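Local coordinates for protein STU0660 (Streptococcus thermophilus, PDB 3ZTH) that binds DNA as a large Csn2 protein of the Cas group and takes part in CRISPR-mediated bacterial immunity, at the interface of chains A and B and the interface of chains A and C. Sequence-based numbering; all coordinates share one arbitrary frame. Chains: chain A/B/C, STU0660.

Contact 1: the interface of chains A and B. Residues chain A 160-163; chain B 142-145.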
# COMPACT_ATOMS: atom_id res chain seq x y z
N SER A 160 19.66 -2.19 16.73
CA SER A 160 18.60 -1.79 17.65
C SER A 160 19.19 -1.41 19.00
O SER A 160 20.20 -1.98 19.43
CB SER A 160 17.58 -2.92 17.82
OG SER A 160 16.74 -3.01 16.69
N PRO A 161 18.57 -0.44 19.67
CA PRO A 161 19.06 -0.01 20.98
C PRO A 161 18.62 -0.96 22.09
O PRO A 161 17.55 -1.56 22.03
CB PRO A 161 18.47 1.38 21.13
CG PRO A 161 17.16 1.25 20.42
CD PRO A 161 17.51 0.46 19.19
N PHE A 162 19.47 -1.10 23.10
CA PHE A 162 19.18 -1.94 24.26
C PHE A 162 19.69 -1.24 25.49
O PHE A 162 20.62 -0.43 25.43
CB PHE A 162 19.86 -3.31 24.14
CG PHE A 162 19.16 -4.27 23.23
CD1 PHE A 162 19.36 -4.23 21.85
CD2 PHE A 162 18.30 -5.24 23.76
CE1 PHE A 162 18.73 -5.14 21.01
CE2 PHE A 162 17.66 -6.16 22.93
CZ PHE A 162 17.88 -6.11 21.55
N PHE A 163 19.09 -1.54 26.63
CA PHE A 163 19.52 -0.92 27.88
C PHE A 163 19.90 -2.06 28.81
O PHE A 163 19.17 -3.05 28.93
CB PHE A 163 18.38 -0.09 28.46
CG PHE A 163 17.89 0.97 27.53
CD1 PHE A 163 16.97 0.67 26.53
CD2 PHE A 163 18.38 2.27 27.61
CE1 PHE A 163 16.56 1.63 25.62
CE2 PHE A 163 17.98 3.25 26.71
CZ PHE A 163 17.07 2.93 25.71
N TYR B 142 23.44 2.37 27.58
CA TYR B 142 22.74 2.34 26.30
C TYR B 142 23.71 1.76 25.29
O TYR B 142 24.83 2.24 25.17
CB TYR B 142 22.37 3.76 25.88
CG TYR B 142 21.89 3.90 24.45
CD1 TYR B 142 20.54 3.78 24.12
CD2 TYR B 142 22.79 4.21 23.42
CE1 TYR B 142 20.09 3.98 22.82
CE2 TYR B 142 22.35 4.40 22.12
CZ TYR B 142 21.00 4.29 21.82
OH TYR B 142 20.56 4.52 20.54
N HIS B 143 23.29 0.74 24.56
CA HIS B 143 24.16 0.15 23.56
C HIS B 143 23.36 -0.43 22.41
O HIS B 143 22.17 -0.72 22.54
CB HIS B 143 25.05 -0.94 24.16
CG HIS B 143 24.31 -2.16 24.59
ND1 HIS B 143 23.56 -2.21 25.75
CD2 HIS B 143 24.19 -3.38 24.02
CE1 HIS B 143 23.01 -3.41 25.86
NE2 HIS B 143 23.38 -4.14 24.83
N LEU B 144 24.03 -0.60 21.27
CA LEU B 144 23.39 -1.14 20.08
C LEU B 144 23.74 -2.60 19.88
O LEU B 144 24.89 -3.00 20.07
CB LEU B 144 23.80 -0.33 18.86
CG LEU B 144 23.32 1.12 18.81
CD1 LEU B 144 23.97 1.84 17.64
CD2 LEU B 144 21.81 1.15 18.67
N GLU B 145 22.75 -3.38 19.51
CA GLU B 145 22.95 -4.80 19.24
C GLU B 145 22.56 -5.05 17.79
O GLU B 145 21.53 -4.55 17.32
CB GLU B 145 22.12 -5.66 20.19
CG GLU B 145 22.84 -5.92 21.50
CD GLU B 145 22.01 -6.73 22.47
OE1 GLU B 145 21.18 -7.54 21.99
OE2 GLU B 145 22.20 -6.57 23.69
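An antiparallel beta-sheet continued across a subunit boundary joins A:Ser160, A:Pro161, A:Phe162 and A:Phe163 to B:Glu145, B:Leu144, B:His143 and B:Tyr142, and so couples two copies of STU0660 in the deposited tetramer, an assembly that is probably, but not certainly, the biological one. Strand 159-165 of chain A runs against strand 140-146 of chain B, and the two-fold symmetry repeats the pairing with the chains exchanged. The case illustrates how backbone pairing sets the register while side chains add detail to it. A:Ser160 and B:Glu145 exchange two backbone hydrogen bonds, the shorter from B:Glu145 N to A:Ser160 O at 2.9 Å. A:Phe162 and B:His143 are paired in the same reciprocal way, with A:Phe162 N 2.8 Å from B:His143 O.

On one face of the sheet the ring of A:Phe162 lies nearly parallel to the carboxylate of B:Glu145, the planes 9° apart, with OE1 over the ring centre. The B:Glu145 chain runs on extended beyond CG and crosses the phenyl group at about a right angle. B:His143 holds that carboxylate from within its own chain: its NE2 donates to OE2 at 2.9 Å, on the anti side of the carboxylate. With its CG between the backbone N and the carbonyl carbon (chi1 68°), the imidazole turns toward the neighbouring strand and receives A:Phe162 CB over its face, 3.9 Å from the centroid.

The contacts on the opposite face are mainly apolar. CD2 of B:Leu144 packs 3.8 Å from A:Pro161 CA, and the phenol ring of B:Tyr142 is met in its plane, at the edge, by A:Phe163 CE2. Further along the same ring, B:Tyr142 CE1 lies 3.5 Å from A:Pro161 CB.

Contact 2: the interface of chains A and C. Residues chain A 278-279, 312-313, 316; chain C 338-339, 342.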
# COMPACT_ATOMS: atom_id res chain seq x y z
N TYR A 278 4.73 44.45 52.41
CA TYR A 278 4.62 43.51 53.52
C TYR A 278 4.04 44.18 54.78
O TYR A 278 4.54 45.22 55.22
CB TYR A 278 5.98 42.90 53.84
CG TYR A 278 5.88 41.51 54.39
CD1 TYR A 278 5.53 40.44 53.56
CD2 TYR A 278 6.12 41.25 55.73
CE1 TYR A 278 5.43 39.15 54.05
CE2 TYR A 278 6.02 39.95 56.24
CZ TYR A 278 5.68 38.91 55.40
OH TYR A 278 5.57 37.63 55.89
N PRO A 279 3.01 43.57 55.37
CA PRO A 279 2.33 44.08 56.57
C PRO A 279 3.13 43.96 57.87
O PRO A 279 2.60 44.20 58.96
CB PRO A 279 1.05 43.26 56.61
CG PRO A 279 1.53 41.93 56.12
CD PRO A 279 2.40 42.30 54.93
N LEU A 312 0.23 30.97 56.28
CA LEU A 312 -0.11 32.36 56.48
C LEU A 312 0.80 33.27 55.64
O LEU A 312 0.32 34.20 54.98
CB LEU A 312 0.01 32.67 57.98
CG LEU A 312 -0.39 34.06 58.51
CD1 LEU A 312 -1.75 34.50 57.95
CD2 LEU A 312 -0.40 34.00 60.04
N VAL A 313 2.09 32.99 55.66
CA VAL A 313 3.07 33.78 54.91
C VAL A 313 2.90 33.69 53.40
O VAL A 313 2.98 34.70 52.69
CB VAL A 313 4.52 33.37 55.29
CG1 VAL A 313 5.51 33.92 54.26
CG2 VAL A 313 4.86 33.91 56.67
N VAL A 316 -0.07 35.69 52.26
CA VAL A 316 0.21 37.12 52.22
C VAL A 316 0.96 37.47 50.93
O VAL A 316 0.54 38.37 50.20
CB VAL A 316 1.05 37.54 53.45
CG1 VAL A 316 1.51 38.99 53.33
CG2 VAL A 316 0.22 37.36 54.70
N ASP C 338 4.89 37.82 64.13
CA ASP C 338 4.00 38.79 63.51
C ASP C 338 2.68 38.16 63.07
O ASP C 338 1.90 38.77 62.34
CB ASP C 338 4.70 39.43 62.31
CG ASP C 338 5.54 38.44 61.53
OD1 ASP C 338 6.46 37.85 62.14
OD2 ASP C 338 5.30 38.25 60.31
N LYS C 339 2.45 36.94 63.54
CA LYS C 339 1.23 36.20 63.20
C LYS C 339 -0.02 37.07 63.19
O LYS C 339 -0.88 36.92 62.32
CB LYS C 339 1.03 35.04 64.18
CG LYS C 339 -0.18 34.19 63.84
CD LYS C 339 -0.91 33.73 65.08
CE LYS C 339 -2.30 33.21 64.72
NZ LYS C 339 -3.12 32.88 65.92
N LEU C 342 -0.18 39.65 60.05
CA LEU C 342 -0.43 38.99 58.78
C LEU C 342 -1.92 38.67 58.60
O LEU C 342 -2.49 38.92 57.53
CB LEU C 342 0.38 37.69 58.68
CG LEU C 342 1.90 37.84 58.75
CD1 LEU C 342 2.54 36.48 58.49
CD2 LEU C 342 2.39 38.84 57.71
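The aromatic ring of A:Tyr278 carries CD of the following A:Pro279 on one face, offset toward the rim, while its hydroxyl end faces C:Leu342, whose CD2 methyl is 3.9 Å from the phenol oxygen OH. The tyrosine thus forms a wall, braced by its neighbour, of an apolar seat for a leucine from another copy in the deposited assembly: a small instance of one side chain inserted into an apolar pocket of its partner, though the structure alone does not show that this pairing is the biological one. CD2 also approaches the proline ring, 3.6 Å from A:Pro279 CG, and the two side chains cross at about a right angle.

The rest of the seat comes from the start of helix 312-324, where A:Leu312, A:Val313 and A:Val316 turn toward helix 339-345 of chain C. CD1 of C:Leu342 lies between A:Leu312 and A:Val313, 3.9 Å from A:Val313 CG2. A:Val316 comes in across the leucine, its CG2 touching both CB and CD2. With CG anti to the carbonyl carbon (chi1 -60°), C:Leu342 directs its two methyls between the helix and the tyrosine-proline wall. Chain A hides 84 Å² of this residue, more than of any other in the patch.

A:Leu312 extends from its helix with CG anti to the backbone N (chi1 -176°), which brings its CD2 past C:Leu342 to the preceding turn of the partner helix. There it reaches C:Lys339, a poorly ordered residue whose contribution is correspondingly uncertain. The contacts described are mainly between carbon atoms, and their two-fold twin presents chain A's own leucine to chain C. Nearer the middle of the patch, C:Leu342 CB lies against A:Leu312, 3.7 Å from A:Leu312 CG.

Contact 1 and contact 2 lie about 56 Å apart, measured between the centres of their C-alpha atoms, and share no residue or secondary-structure element. Chain A therefore meets two different copies through separate regions: strands 140-146 and 159-165 in the middle of the sequence for contact 1, and the C-terminal helices with the loop at residues 278-279 for contact 2. Each interface is two-fold symmetric, so each copy can offer both kinds of surface. Two such distant surfaces would let copies connect in both directions into the four-copy deposited assembly; the structure alone does not show whether both persist in solution.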